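Local coordinates for protein aminoacyltransferase FemA (PDB 1LRZ) that adds glycines 2 and 3 of the pentaglycine bridge of Staphylococcus aureus peptidoglycan, taking them from glycyl-tRNA(Gly), at residues A[37-42]-A[58-63]; A[102-107]-A[404-409]; A[112-117]-A[390-395]; A[156-161]-A[362-367]. One frame throughout, in Å; residues are numbered along the deposited sequence.

Interaction 1. Residues A[37-42]-A[58-63]; sequences GYETHL and LTAVPV
Leu58 and His41 face each other as an antiparallel hydrogen-bonded pair, joined by two nearly straight backbone bonds: His41 N to Leu58 O and Leu58 N to His41 O, each 2.8 Å. Their CB atoms sit 4.1 Å apart on one face of the sheet. The imidazole of His41 is edge-to-face with the rings of Phe70 and His100.

Ala60 lies further along the same face, opposite Glu39. Its N donates to Glu39 O at 2.9 Å, but the return link is made by a water that accepts from Glu39 N and donates to Ala60 O. The Glu39 chain is extended, with CG anti to the backbone N (chi1 -179°), and its CD touches Ala60 CB at 4.0 Å. Its carboxylate makes a salt bridge with Lys68, on the next strand. On the other face Thr40 and Thr59 lie side by side as the non-hydrogen-bonded pair. Beyond them Tyr38 rests CD2 against Val61 CG2 at 3.8 Å.

Gly37 closes the preceding helix in a Schellman motif, and the chain then enters the strand. The whole is a beta hairpin, strands 39-46 and 52-63, with a water bridging the pair at its open end.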
loop_
_atom_site.group_PDB
_atom_site.type_symbol
_atom_site.label_atom_id
_atom_site.label_comp_id
_atom_site.label_asym_id
_atom_site.label_seq_id
_atom_site.Cartn_x
_atom_site.Cartn_y
_atom_site.Cartn_z
ATOM N N GLY A 37 -24.787 3.410 -1.903
ATOM C CA GLY A 37 -26.020 2.733 -2.274
ATOM C C GLY A 37 -25.998 1.233 -2.500
ATOM O O GLY A 37 -26.958 0.674 -3.037
ATOM N N TYR A 38 -24.922 0.561 -2.106
ATOM C CA TYR A 38 -24.876 -0.887 -2.288
ATOM C C TYR A 38 -25.657 -1.599 -1.195
ATOM O O TYR A 38 -25.720 -1.128 -0.057
ATOM C CB TYR A 38 -23.437 -1.424 -2.231
ATOM C CG TYR A 38 -22.572 -1.064 -3.408
ATOM C CD1 TYR A 38 -21.933 0.168 -3.474
ATOM C CD2 TYR A 38 -22.406 -1.954 -4.465
ATOM C CE1 TYR A 38 -21.149 0.514 -4.566
ATOM C CE2 TYR A 38 -21.623 -1.625 -5.565
ATOM C CZ TYR A 38 -20.997 -0.386 -5.610
ATOM O OH TYR A 38 -20.229 -0.041 -6.700
ATOM N N GLU A 39 -26.258 -2.729 -1.550
ATOM C CA GLU A 39 -26.933 -3.548 -0.565
ATOM C C GLU A 39 -25.717 -4.146 0.152
ATOM O O GLU A 39 -24.873 -4.790 -0.483
ATOM C CB GLU A 39 -27.732 -4.663 -1.234
ATOM C CG GLU A 39 -28.477 -5.544 -0.236
ATOM C CD GLU A 39 -29.280 -6.636 -0.912
ATOM O OE1 GLU A 39 -29.916 -6.329 -1.949
ATOM O OE2 GLU A 39 -29.285 -7.789 -0.415
ATOM N N THR A 40 -25.619 -3.939 1.461
ATOM C CA THR A 40 -24.463 -4.428 2.204
ATOM C C THR A 40 -24.832 -5.302 3.393
ATOM O O THR A 40 -25.722 -4.965 4.174
ATOM C CB THR A 40 -23.605 -3.231 2.685
ATOM O OG1 THR A 40 -23.428 -2.315 1.594
ATOM C CG2 THR A 40 -22.229 -3.700 3.150
ATOM N N HIS A 41 -24.139 -6.433 3.517
ATOM C CA HIS A 41 -24.379 -7.380 4.604
ATOM C C HIS A 41 -23.132 -7.629 5.447
ATOM O O HIS A 41 -22.005 -7.667 4.928
ATOM C CB HIS A 41 -24.822 -8.741 4.066
ATOM C CG HIS A 41 -26.098 -8.716 3.285
ATOM N ND1 HIS A 41 -26.242 -8.007 2.111
ATOM C CD2 HIS A 41 -27.258 -9.390 3.461
ATOM C CE1 HIS A 41 -27.432 -8.253 1.594
ATOM N NE2 HIS A 41 -28.068 -9.091 2.393
ATOM N N LEU A 42 -23.348 -7.800 6.748
ATOM C CA LEU A 42 -22.267 -8.119 7.669
ATOM C C LEU A 42 -22.667 -9.454 8.280
ATOM O O LEU A 42 -23.611 -9.526 9.078
ATOM C CB LEU A 42 -22.126 -7.057 8.761
ATOM C CG LEU A 42 -21.716 -5.645 8.323
ATOM C CD1 LEU A 42 -21.614 -4.755 9.559
ATOM C CD2 LEU A 42 -20.390 -5.689 7.579
ATOM N N LEU A 58 -20.239 -8.344 2.916
ATOM C CA LEU A 58 -20.698 -8.758 1.593
ATOM C C LEU A 58 -21.452 -7.609 0.960
ATOM O O LEU A 58 -22.124 -6.846 1.659
ATOM C CB LEU A 58 -21.670 -9.939 1.705
ATOM C CG LEU A 58 -21.288 -11.216 2.464
ATOM C CD1 LEU A 58 -22.551 -12.065 2.668
ATOM C CD2 LEU A 58 -20.236 -11.982 1.691
ATOM N N THR A 59 -21.324 -7.469 -0.355
ATOM C CA THR A 59 -22.068 -6.450 -1.073
ATOM C C THR A 59 -22.853 -7.194 -2.146
ATOM O O THR A 59 -22.411 -8.223 -2.660
ATOM C CB THR A 59 -21.163 -5.382 -1.738
ATOM O OG1 THR A 59 -20.102 -6.025 -2.456
ATOM C CG2 THR A 59 -20.607 -4.418 -0.681
ATOM N N ALA A 60 -24.031 -6.682 -2.468
ATOM C CA ALA A 60 -24.878 -7.316 -3.465
ATOM C C ALA A 60 -25.354 -6.283 -4.463
ATOM O O ALA A 60 -25.659 -5.148 -4.101
ATOM C CB ALA A 60 -26.067 -7.984 -2.782
ATOM N N VAL A 61 -25.401 -6.691 -5.725
ATOM C CA VAL A 61 -25.843 -5.840 -6.821
ATOM C C VAL A 61 -26.892 -6.603 -7.653
ATOM O O VAL A 61 -26.739 -7.797 -7.917
ATOM C CB VAL A 61 -24.631 -5.454 -7.715
ATOM C CG1 VAL A 61 -25.091 -5.043 -9.090
ATOM C CG2 VAL A 61 -23.848 -4.307 -7.055
ATOM N N PRO A 62 -27.978 -5.926 -8.061
ATOM C CA PRO A 62 -29.012 -6.594 -8.857
ATOM C C PRO A 62 -28.530 -7.039 -10.233
ATOM O O PRO A 62 -27.840 -6.298 -10.928
ATOM C CB PRO A 62 -30.128 -5.547 -8.931
ATOM C CG PRO A 62 -29.397 -4.253 -8.800
ATOM C CD PRO A 62 -28.370 -4.546 -7.733
ATOM N N VAL A 63 -28.866 -8.272 -10.600
ATOM C CA VAL A 63 -28.515 -8.822 -11.902
ATOM C C VAL A 63 -29.660 -9.708 -12.378
ATOM O O VAL A 63 -30.381 -10.305 -11.569
ATOM C CB VAL A 63 -27.220 -9.681 -11.860
ATOM C CG1 VAL A 63 -26.032 -8.806 -11.482
ATOM C CG2 VAL A 63 -27.387 -10.842 -10.863
HETATM O O HOH W 1 -26.894 -2.867 -4.332
#

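Interaction 2. Residues A[102-107]-A[404-409]; sequences CLYLHI and PVYAAY
Leu103 reaches the helix with CG anti to its backbone N (chi1 171°), while Tyr104 has CG between the backbone N and the carbonyl carbon (chi1 70°), which places CG where Tyr406 CE1 meets it at 3.4 Å, the two side chains crossing at about a right angle. This is a helix-on-sheet contact: near the C-terminus, helix 403-411 packs against strand 102-107 where the chain turns a corner at Leu103, and Tyr104, Tyr406 and Tyr409 form an aromatic cluster.

The two methyls of Leu103 serve different turns of the helix. CD1 meets Val405 CG1 at 3.7 Å and Tyr406 N at 3.6 Å, whereas CD2 touches Tyr409 CB at 4.1 Å. Tyr406 lays CE1 over one face of the Tyr104 ring, offset toward the rim, with the two planes 44° apart. The ring of Tyr104 also stacks with Tyr69 of the neighbouring strand, and Ile398 and Pro400 pack against Tyr406. Tyr409 approaches the outer part of the Tyr104 ring, CE2 to CE2 3.7 Å. At the phenol ends, Tyr104 OH and Tyr409 OH stand 3.5 Å apart, a weak hydrogen bond at most.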
loop_
_atom_site.group_PDB
_atom_site.type_symbol
_atom_site.label_atom_id
_atom_site.label_comp_id
_atom_site.label_asym_id
_atom_site.label_seq_id
_atom_site.Cartn_x
_atom_site.Cartn_y
_atom_site.Cartn_z
ATOM N N CYS A 102 -29.735 -14.757 -4.541
ATOM C CA CYS A 102 -28.431 -14.690 -5.157
ATOM C C CYS A 102 -28.420 -15.508 -6.440
ATOM O O CYS A 102 -28.981 -16.607 -6.490
ATOM C CB CYS A 102 -27.375 -15.227 -4.189
ATOM S SG CYS A 102 -25.712 -15.274 -4.882
ATOM N N LEU A 103 -27.794 -14.963 -7.480
ATOM C CA LEU A 103 -27.656 -15.659 -8.754
ATOM C C LEU A 103 -26.326 -16.412 -8.708
ATOM O O LEU A 103 -26.234 -17.562 -9.141
ATOM C CB LEU A 103 -27.631 -14.671 -9.924
ATOM C CG LEU A 103 -27.265 -15.310 -11.267
ATOM C CD1 LEU A 103 -28.217 -16.465 -11.587
ATOM C CD2 LEU A 103 -27.323 -14.247 -12.363
ATOM N N TYR A 104 -25.289 -15.735 -8.220
ATOM C CA TYR A 104 -23.971 -16.343 -8.059
ATOM C C TYR A 104 -23.180 -15.599 -6.994
ATOM O O TYR A 104 -23.319 -14.385 -6.841
ATOM C CB TYR A 104 -23.191 -16.402 -9.384
ATOM C CG TYR A 104 -22.696 -15.090 -9.940
ATOM C CD1 TYR A 104 -21.333 -14.777 -9.942
ATOM C CD2 TYR A 104 -23.574 -14.197 -10.531
ATOM C CE1 TYR A 104 -20.862 -13.596 -10.540
ATOM C CE2 TYR A 104 -23.125 -13.016 -11.126
ATOM C CZ TYR A 104 -21.768 -12.724 -11.130
ATOM O OH TYR A 104 -21.339 -11.562 -11.726
ATOM N N LEU A 105 -22.384 -16.356 -6.242
ATOM C CA LEU A 105 -21.571 -15.837 -5.149
ATOM C C LEU A 105 -20.098 -15.862 -5.549
ATOM O O LEU A 105 -19.556 -16.907 -5.919
ATOM C CB LEU A 105 -21.800 -16.686 -3.898
ATOM C CG LEU A 105 -20.852 -16.521 -2.704
ATOM C CD1 LEU A 105 -20.862 -15.081 -2.210
ATOM C CD2 LEU A 105 -21.285 -17.482 -1.601
ATOM N N HIS A 106 -19.468 -14.695 -5.463
ATOM C CA HIS A 106 -18.075 -14.509 -5.838
ATOM C C HIS A 106 -17.205 -14.228 -4.600
ATOM O O HIS A 106 -17.441 -13.254 -3.880
ATOM C CB HIS A 106 -18.006 -13.331 -6.826
ATOM C CG HIS A 106 -16.620 -12.921 -7.209
ATOM N ND1 HIS A 106 -16.354 -11.718 -7.833
ATOM C CD2 HIS A 106 -15.424 -13.537 -7.054
ATOM C CE1 HIS A 106 -15.052 -11.613 -8.042
ATOM N NE2 HIS A 106 -14.467 -12.705 -7.578
ATOM N N ILE A 107 -16.224 -15.090 -4.340
ATOM C CA ILE A 107 -15.325 -14.890 -3.202
ATOM C C ILE A 107 -13.862 -14.762 -3.659
ATOM O O ILE A 107 -13.434 -15.412 -4.619
ATOM C CB ILE A 107 -15.407 -16.047 -2.177
ATOM C CG1 ILE A 107 -14.980 -17.358 -2.841
ATOM C CG2 ILE A 107 -16.843 -16.165 -1.623
ATOM C CD1 ILE A 107 -14.729 -18.500 -1.862
ATOM N N PRO A 404 -28.824 -22.375 -14.780
ATOM C CA PRO A 404 -29.314 -21.981 -16.106
ATOM C C PRO A 404 -29.344 -20.463 -16.281
ATOM O O PRO A 404 -28.893 -19.932 -17.306
ATOM C CB PRO A 404 -30.714 -22.592 -16.153
ATOM C CG PRO A 404 -30.556 -23.837 -15.323
ATOM C CD PRO A 404 -29.734 -23.349 -14.144
ATOM N N VAL A 405 -29.875 -19.761 -15.282
ATOM C CA VAL A 405 -29.957 -18.302 -15.361
ATOM C C VAL A 405 -28.549 -17.711 -15.421
ATOM O O VAL A 405 -28.293 -16.750 -16.162
ATOM C CB VAL A 405 -30.728 -17.702 -14.153
ATOM C CG1 VAL A 405 -30.741 -16.180 -14.250
ATOM C CG2 VAL A 405 -32.163 -18.246 -14.120
ATOM N N TYR A 406 -27.631 -18.291 -14.651
ATOM C CA TYR A 406 -26.255 -17.806 -14.653
ATOM C C TYR A 406 -25.630 -18.048 -16.038
ATOM O O TYR A 406 -24.847 -17.231 -16.537
ATOM C CB TYR A 406 -25.446 -18.517 -13.569
ATOM C CG TYR A 406 -24.012 -18.039 -13.491
ATOM C CD1 TYR A 406 -23.717 -16.711 -13.166
ATOM C CD2 TYR A 406 -22.954 -18.907 -13.761
ATOM C CE1 TYR A 406 -22.399 -16.257 -13.109
ATOM C CE2 TYR A 406 -21.628 -18.467 -13.711
ATOM C CZ TYR A 406 -21.359 -17.140 -13.385
ATOM O OH TYR A 406 -20.056 -16.699 -13.358
ATOM N N ALA A 407 -25.987 -19.170 -16.662
ATOM C CA ALA A 407 -25.477 -19.482 -17.997
ATOM C C ALA A 407 -25.931 -18.398 -18.979
ATOM O O ALA A 407 -25.148 -17.922 -19.805
ATOM C CB ALA A 407 -25.981 -20.856 -18.452
ATOM N N ALA A 408 -27.198 -17.999 -18.887
ATOM C CA ALA A 408 -27.717 -16.962 -19.773
ATOM C C ALA A 408 -26.988 -15.645 -19.501
ATOM O O ALA A 408 -26.642 -14.907 -20.427
ATOM C CB ALA A 408 -29.221 -16.785 -19.554
ATOM N N TYR A 409 -26.750 -15.373 -18.220
ATOM C CA TYR A 409 -26.076 -14.156 -17.785
ATOM C C TYR A 409 -24.664 -14.025 -18.357
ATOM O O TYR A 409 -24.258 -12.942 -18.795
ATOM C CB TYR A 409 -25.996 -14.121 -16.260
ATOM C CG TYR A 409 -25.178 -12.972 -15.726
ATOM C CD1 TYR A 409 -25.654 -11.660 -15.793
ATOM C CD2 TYR A 409 -23.919 -13.192 -15.159
ATOM C CE1 TYR A 409 -24.900 -10.596 -15.305
ATOM C CE2 TYR A 409 -23.156 -12.135 -14.668
ATOM C CZ TYR A 409 -23.654 -10.840 -14.743
ATOM O OH TYR A 409 -22.909 -9.794 -14.248
#

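Interaction 3. Residues A[112-117]-A[390-395]; sequences PYQYLN and IIEYVG
Glu392 O is gripped by two successive backbone amides, Tyr113 N at 2.7 Å and Gln114 N at 3.1 Å, the first lying in the carbonyl plane and the second tilted from it. Glu392 N answers to Gln114 O at 2.7 Å. Two residues of 112-116 thus face one of 390-393, a classic beta bulge in an antiparallel pair of strands.

The bulge puts Tyr113 and Gln114 both beside the Glu392 side chain, which runs extended with CG anti to the backbone N (chi1 175°). Gln114 NE2 donates to OE2 at 2.7 Å, keeping the acceptor in its own amide plane but meeting the carboxylate from above. OE1 lies at the edge of the Tyr113 ring, 3.6 Å from CD2, and also forms a salt bridge with Arg156. CG of Gln114 sits over the centre of that ring. Past the bulge, Leu116 and Ile390 exchange backbone bonds, and Leu116 CD1 packs on Glu392 CB. On the other face, Ile391 CG1 touches the Tyr115 ring edge, 3.9 Å from CD2.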
loop_
_atom_site.group_PDB
_atom_site.type_symbol
_atom_site.label_atom_id
_atom_site.label_comp_id
_atom_site.label_asym_id
_atom_site.label_seq_id
_atom_site.Cartn_x
_atom_site.Cartn_y
_atom_site.Cartn_z
ATOM N N PRO A 112 -3.018 -16.506 1.443
ATOM C CA PRO A 112 -1.810 -16.830 0.679
ATOM C C PRO A 112 -1.866 -18.228 0.085
ATOM O O PRO A 112 -2.437 -19.147 0.676
ATOM C CB PRO A 112 -0.686 -16.710 1.711
ATOM C CG PRO A 112 -1.231 -15.748 2.718
ATOM C CD PRO A 112 -2.681 -16.184 2.841
ATOM N N TYR A 113 -1.239 -18.365 -1.079
ATOM C CA TYR A 113 -1.152 -19.621 -1.803
ATOM C C TYR A 113 0.330 -20.004 -1.890
ATOM O O TYR A 113 0.739 -21.055 -1.394
ATOM C CB TYR A 113 -1.750 -19.444 -3.206
ATOM C CG TYR A 113 -1.401 -20.538 -4.193
ATOM C CD1 TYR A 113 -1.449 -21.894 -3.825
ATOM C CD2 TYR A 113 -1.048 -20.223 -5.503
ATOM C CE1 TYR A 113 -1.153 -22.902 -4.735
ATOM C CE2 TYR A 113 -0.750 -21.226 -6.431
ATOM C CZ TYR A 113 -0.807 -22.561 -6.042
ATOM O OH TYR A 113 -0.534 -23.546 -6.960
ATOM N N GLN A 114 1.124 -19.125 -2.496
ATOM C CA GLN A 114 2.560 -19.336 -2.664
ATOM C C GLN A 114 3.352 -18.055 -2.371
ATOM O O GLN A 114 2.806 -16.951 -2.436
ATOM C CB GLN A 114 2.873 -19.749 -4.113
ATOM C CG GLN A 114 2.183 -20.997 -4.604
ATOM C CD GLN A 114 2.654 -21.398 -5.993
ATOM O OE1 GLN A 114 3.075 -22.534 -6.203
ATOM N NE2 GLN A 114 2.584 -20.462 -6.951
ATOM N N TYR A 115 4.642 -18.219 -2.075
ATOM C CA TYR A 115 5.559 -17.107 -1.827
ATOM C C TYR A 115 6.577 -17.161 -2.958
ATOM O O TYR A 115 7.012 -18.241 -3.342
ATOM C CB TYR A 115 6.288 -17.287 -0.498
ATOM C CG TYR A 115 5.357 -17.343 0.683
ATOM C CD1 TYR A 115 5.188 -18.523 1.415
ATOM C CD2 TYR A 115 4.635 -16.214 1.066
ATOM C CE1 TYR A 115 4.313 -18.570 2.507
ATOM C CE2 TYR A 115 3.764 -16.248 2.150
ATOM C CZ TYR A 115 3.607 -17.423 2.862
ATOM O OH TYR A 115 2.750 -17.437 3.928
ATOM N N LEU A 116 6.949 -16.003 -3.491
ATOM C CA LEU A 116 7.922 -15.943 -4.583
ATOM C C LEU A 116 8.891 -14.797 -4.335
ATOM O O LEU A 116 8.667 -13.993 -3.427
ATOM C CB LEU A 116 7.207 -15.688 -5.923
ATOM C CG LEU A 116 6.141 -16.713 -6.355
ATOM C CD1 LEU A 116 4.766 -16.306 -5.827
ATOM C CD2 LEU A 116 6.092 -16.785 -7.856
ATOM N N ASN A 117 9.967 -14.729 -5.118
ATOM C CA ASN A 117 10.877 -13.588 -5.016
ATOM C C ASN A 117 10.476 -12.698 -6.189
ATOM O O ASN A 117 9.617 -13.077 -6.993
ATOM C CB ASN A 117 12.363 -13.992 -5.117
ATOM C CG ASN A 117 12.707 -14.741 -6.410
ATOM O OD1 ASN A 117 12.124 -14.506 -7.468
ATOM N ND2 ASN A 117 13.693 -15.627 -6.318
ATOM N N ILE A 390 7.349 -11.657 -2.597
ATOM C CA ILE A 390 6.062 -11.711 -3.293
ATOM C C ILE A 390 5.107 -12.721 -2.640
ATOM O O ILE A 390 5.507 -13.833 -2.283
ATOM C CB ILE A 390 6.208 -12.138 -4.777
ATOM C CG1 ILE A 390 7.087 -11.138 -5.548
ATOM C CG2 ILE A 390 4.820 -12.236 -5.424
ATOM C CD1 ILE A 390 6.551 -9.717 -5.572
ATOM N N ILE A 391 3.852 -12.330 -2.467
ATOM C CA ILE A 391 2.875 -13.261 -1.928
ATOM C C ILE A 391 1.805 -13.441 -3.002
ATOM O O ILE A 391 1.230 -12.464 -3.486
ATOM C CB ILE A 391 2.206 -12.761 -0.625
ATOM C CG1 ILE A 391 3.271 -12.589 0.466
ATOM C CG2 ILE A 391 1.123 -13.789 -0.161
ATOM C CD1 ILE A 391 2.718 -12.044 1.792
ATOM N N GLU A 392 1.590 -14.688 -3.409
ATOM C CA GLU A 392 0.568 -15.004 -4.403
ATOM C C GLU A 392 -0.613 -15.578 -3.639
ATOM O O GLU A 392 -0.439 -16.511 -2.841
ATOM C CB GLU A 392 1.079 -16.042 -5.409
ATOM C CG GLU A 392 -0.003 -16.502 -6.403
ATOM C CD GLU A 392 0.509 -17.553 -7.385
ATOM O OE1 GLU A 392 -0.285 -18.021 -8.243
ATOM O OE2 GLU A 392 1.708 -17.909 -7.304
ATOM N N TYR A 393 -1.802 -15.030 -3.877
ATOM C CA TYR A 393 -2.998 -15.489 -3.189
ATOM C C TYR A 393 -3.763 -16.547 -3.992
ATOM O O TYR A 393 -3.524 -16.724 -5.185
ATOM C CB TYR A 393 -3.902 -14.297 -2.861
ATOM C CG TYR A 393 -3.200 -13.258 -2.016
ATOM C CD1 TYR A 393 -2.646 -12.120 -2.602
ATOM C CD2 TYR A 393 -3.013 -13.453 -0.645
ATOM C CE1 TYR A 393 -1.922 -11.197 -1.861
ATOM C CE2 TYR A 393 -2.280 -12.536 0.118
ATOM C CZ TYR A 393 -1.737 -11.406 -0.499
ATOM O OH TYR A 393 -1.030 -10.476 0.232
ATOM N N VAL A 394 -4.679 -17.253 -3.336
ATOM C CA VAL A 394 -5.433 -18.309 -4.001
ATOM C C VAL A 394 -6.256 -17.852 -5.197
ATOM O O VAL A 394 -6.425 -18.608 -6.152
ATOM C CB VAL A 394 -6.362 -19.049 -3.012
ATOM C CG1 VAL A 394 -5.509 -19.835 -2.006
ATOM C CG2 VAL A 394 -7.261 -18.057 -2.285
ATOM N N GLY A 395 -6.760 -16.622 -5.159
ATOM C CA GLY A 395 -7.545 -16.138 -6.283
ATOM C C GLY A 395 -9.046 -16.069 -6.049
ATOM O O GLY A 395 -9.516 -15.948 -4.908
#

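Interaction 4. Residues A[156-161]-A[362-367]; sequences RYHSVL and NFYGVS
Strands 157-162 and 360-365 pair antiparallel in a buried contact near the middle of the larger mixed sheet, and a classic beta bulge shifts the register, with Phe363 and Tyr364 both facing Ser159. Ser159 O takes Phe363 N at 2.8 Å, and Ser159 N donates to Tyr364 O at 2.9 Å. Past the bulge, Val366 N comes to Tyr157 O at 3.1 Å from well above the carbonyl plane. Asn362 OD1 reaches forward to Tyr364 N in a probable Asx turn, though the position of that N is uncertain.

The side chains of Tyr364 and His158 lie side by side, pointing the same way. Tyr364 CD1 is over one face of the imidazole, His158 NE2 is over a face of the phenol ring, and NE2 approaches CE1 to 3.2 Å. The planes differ by 31°. At one end of the pairing Val366 CG2 meets Tyr157 CB at 3.5 Å; at the other, Leu161 CB touches Phe363 CE1.

The polar ends find partners beyond the pair: Tyr364 OH bonds His22, Ser159 OG bonds His118 and Asn362 ND2 bonds Glu324. All three residues are buried, yet each of these polar atoms has a hydrogen-bond partner elsewhere in the chain, so their burial is paid for.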
loop_
_atom_site.group_PDB
_atom_site.type_symbol
_atom_site.label_atom_id
_atom_site.label_comp_id
_atom_site.label_asym_id
_atom_site.label_seq_id
_atom_site.Cartn_x
_atom_site.Cartn_y
_atom_site.Cartn_z
ATOM N N ARG A 156 -3.896 -10.772 -7.909
ATOM C CA ARG A 156 -3.527 -11.915 -7.073
ATOM C C ARG A 156 -2.123 -11.893 -6.470
ATOM O O ARG A 156 -1.775 -12.794 -5.705
ATOM C CB ARG A 156 -3.675 -13.242 -7.845
ATOM C CG ARG A 156 -5.075 -13.821 -7.964
ATOM C CD ARG A 156 -5.029 -15.321 -8.358
ATOM N NE ARG A 156 -4.037 -15.585 -9.398
ATOM C CZ ARG A 156 -2.971 -16.364 -9.237
ATOM N NH1 ARG A 156 -2.753 -16.975 -8.075
ATOM N NH2 ARG A 156 -2.107 -16.511 -10.232
ATOM N N TYR A 157 -1.320 -10.886 -6.799
ATOM C CA TYR A 157 0.043 -10.819 -6.274
ATOM C C TYR A 157 0.362 -9.509 -5.563
ATOM O O TYR A 157 0.046 -8.432 -6.069
ATOM C CB TYR A 157 1.072 -11.000 -7.395
ATOM C CG TYR A 157 0.950 -12.276 -8.198
ATOM C CD1 TYR A 157 -0.039 -12.423 -9.181
ATOM C CD2 TYR A 157 1.843 -13.327 -8.000
ATOM C CE1 TYR A 157 -0.128 -13.598 -9.952
ATOM C CE2 TYR A 157 1.764 -14.496 -8.760
ATOM C CZ TYR A 157 0.780 -14.623 -9.732
ATOM O OH TYR A 157 0.725 -15.769 -10.493
ATOM N N HIS A 158 0.999 -9.617 -4.396
ATOM C CA HIS A 158 1.414 -8.454 -3.607
ATOM C C HIS A 158 2.919 -8.525 -3.338
ATOM O O HIS A 158 3.479 -9.614 -3.225
ATOM C CB HIS A 158 0.719 -8.419 -2.235
ATOM C CG HIS A 158 -0.740 -8.082 -2.285
ATOM N ND1 HIS A 158 -1.553 -8.160 -1.173
ATOM C CD2 HIS A 158 -1.530 -7.656 -3.301
ATOM C CE1 HIS A 158 -2.782 -7.800 -1.504
ATOM N NE2 HIS A 158 -2.796 -7.489 -2.790
ATOM N N SER A 159 3.560 -7.360 -3.241
ATOM C CA SER A 159 4.982 -7.262 -2.900
ATOM C C SER A 159 4.886 -6.801 -1.445
ATOM O O SER A 159 4.419 -5.691 -1.176
ATOM C CB SER A 159 5.680 -6.189 -3.728
ATOM O OG SER A 159 6.951 -5.905 -3.161
ATOM N N VAL A 160 5.335 -7.637 -0.516
ATOM C CA VAL A 160 5.185 -7.344 0.906
ATOM C C VAL A 160 6.480 -7.339 1.711
ATOM O O VAL A 160 7.279 -8.264 1.613
ATOM C CB VAL A 160 4.223 -8.384 1.534
ATOM C CG1 VAL A 160 3.935 -8.037 2.997
ATOM C CG2 VAL A 160 2.935 -8.449 0.707
ATOM N N LEU A 161 6.657 -6.296 2.515
ATOM C CA LEU A 161 7.839 -6.134 3.359
ATOM C C LEU A 161 7.489 -6.463 4.807
ATOM O O LEU A 161 6.658 -5.792 5.432
ATOM C CB LEU A 161 8.348 -4.696 3.278
ATOM C CG LEU A 161 9.577 -4.322 4.122
ATOM C CD1 LEU A 161 10.782 -5.172 3.694
ATOM C CD2 LEU A 161 9.878 -2.835 3.921
ATOM N N ASN A 362 2.745 -3.387 2.994
ATOM C CA ASN A 362 2.334 -3.928 1.711
ATOM C C ASN A 362 2.500 -2.961 0.533
ATOM O O ASN A 362 1.718 -2.021 0.399
ATOM C CB ASN A 362 0.865 -4.351 1.832
ATOM C CG ASN A 362 0.480 -5.425 0.844
ATOM O OD1 ASN A 362 1.083 -5.541 -0.217
ATOM N ND2 ASN A 362 -0.548 -6.214 1.185
ATOM N N PHE A 363 3.506 -3.197 -0.316
ATOM C CA PHE A 363 3.726 -2.358 -1.499
ATOM C C PHE A 363 2.594 -2.647 -2.485
ATOM O O PHE A 363 2.460 -2.008 -3.532
ATOM C CB PHE A 363 5.084 -2.662 -2.154
ATOM C CG PHE A 363 6.250 -2.049 -1.431
ATOM C CD1 PHE A 363 7.048 -2.815 -0.581
ATOM C CD2 PHE A 363 6.546 -0.692 -1.593
ATOM C CE1 PHE A 363 8.129 -2.235 0.105
ATOM C CE2 PHE A 363 7.631 -0.103 -0.910
ATOM C CZ PHE A 363 8.420 -0.873 -0.064
ATOM N N TYR A 364 1.789 -3.635 -2.118
ATOM C CA TYR A 364 0.623 -4.064 -2.877
ATOM C C TYR A 364 0.842 -4.701 -4.260
ATOM O O TYR A 364 1.830 -5.392 -4.495
ATOM C CB TYR A 364 -0.403 -2.915 -2.965
ATOM C CG TYR A 364 -1.844 -3.371 -2.760
ATOM C CD1 TYR A 364 -2.184 -4.201 -1.678
ATOM C CD2 TYR A 364 -2.863 -2.975 -3.628
ATOM C CE1 TYR A 364 -3.489 -4.620 -1.470
ATOM C CE2 TYR A 364 -4.189 -3.397 -3.428
ATOM C CZ TYR A 364 -4.490 -4.217 -2.346
ATOM O OH TYR A 364 -5.783 -4.640 -2.126
ATOM N N GLY A 365 -0.099 -4.455 -5.163
ATOM C CA GLY A 365 -0.097 -5.087 -6.469
ATOM C C GLY A 365 1.045 -5.124 -7.465
ATOM O O GLY A 365 1.668 -4.105 -7.741
ATOM N N VAL A 366 1.330 -6.323 -7.977
ATOM C CA VAL A 366 2.315 -6.496 -9.051
ATOM C C VAL A 366 1.603 -7.442 -10.023
ATOM O O VAL A 366 0.767 -8.257 -9.603
ATOM C CB VAL A 366 3.685 -7.097 -8.579
ATOM C CG1 VAL A 366 4.314 -6.181 -7.520
ATOM C CG2 VAL A 366 3.507 -8.510 -8.052
ATOM N N SER A 367 1.915 -7.333 -11.310
ATOM C CA SER A 367 1.242 -8.141 -12.329
ATOM C C SER A 367 1.392 -9.652 -12.183
ATOM O O SER A 367 0.495 -10.404 -12.559
ATOM C CB SER A 367 1.725 -7.735 -13.725
ATOM O OG SER A 367 3.081 -8.109 -13.902
#

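Two mixed sheets divide the four contacts. Interactions 1 and 2 reach the seven-stranded sheet, with centres about 15 Å apart, and touch where Val63 packs on Leu103 and Tyr409. Interactions 3 and 4 share the nine-stranded sheet, with centres about 9 Å apart; strands 389-393 and 157-162 are neighbours there, with a probable backbone hydrogen bond from Ile391 N to His158 O. Interaction 1 is closed first along the chain, then interaction 2 encloses interaction 3, which encloses interaction 4. Strands 102-107 and 112-116 follow each other from one sheet to the other, and strand 389-393 of the larger sheet leads on to 397-400 of the smaller one, before helix 403-411, so the chain crosses between the sheets twice here.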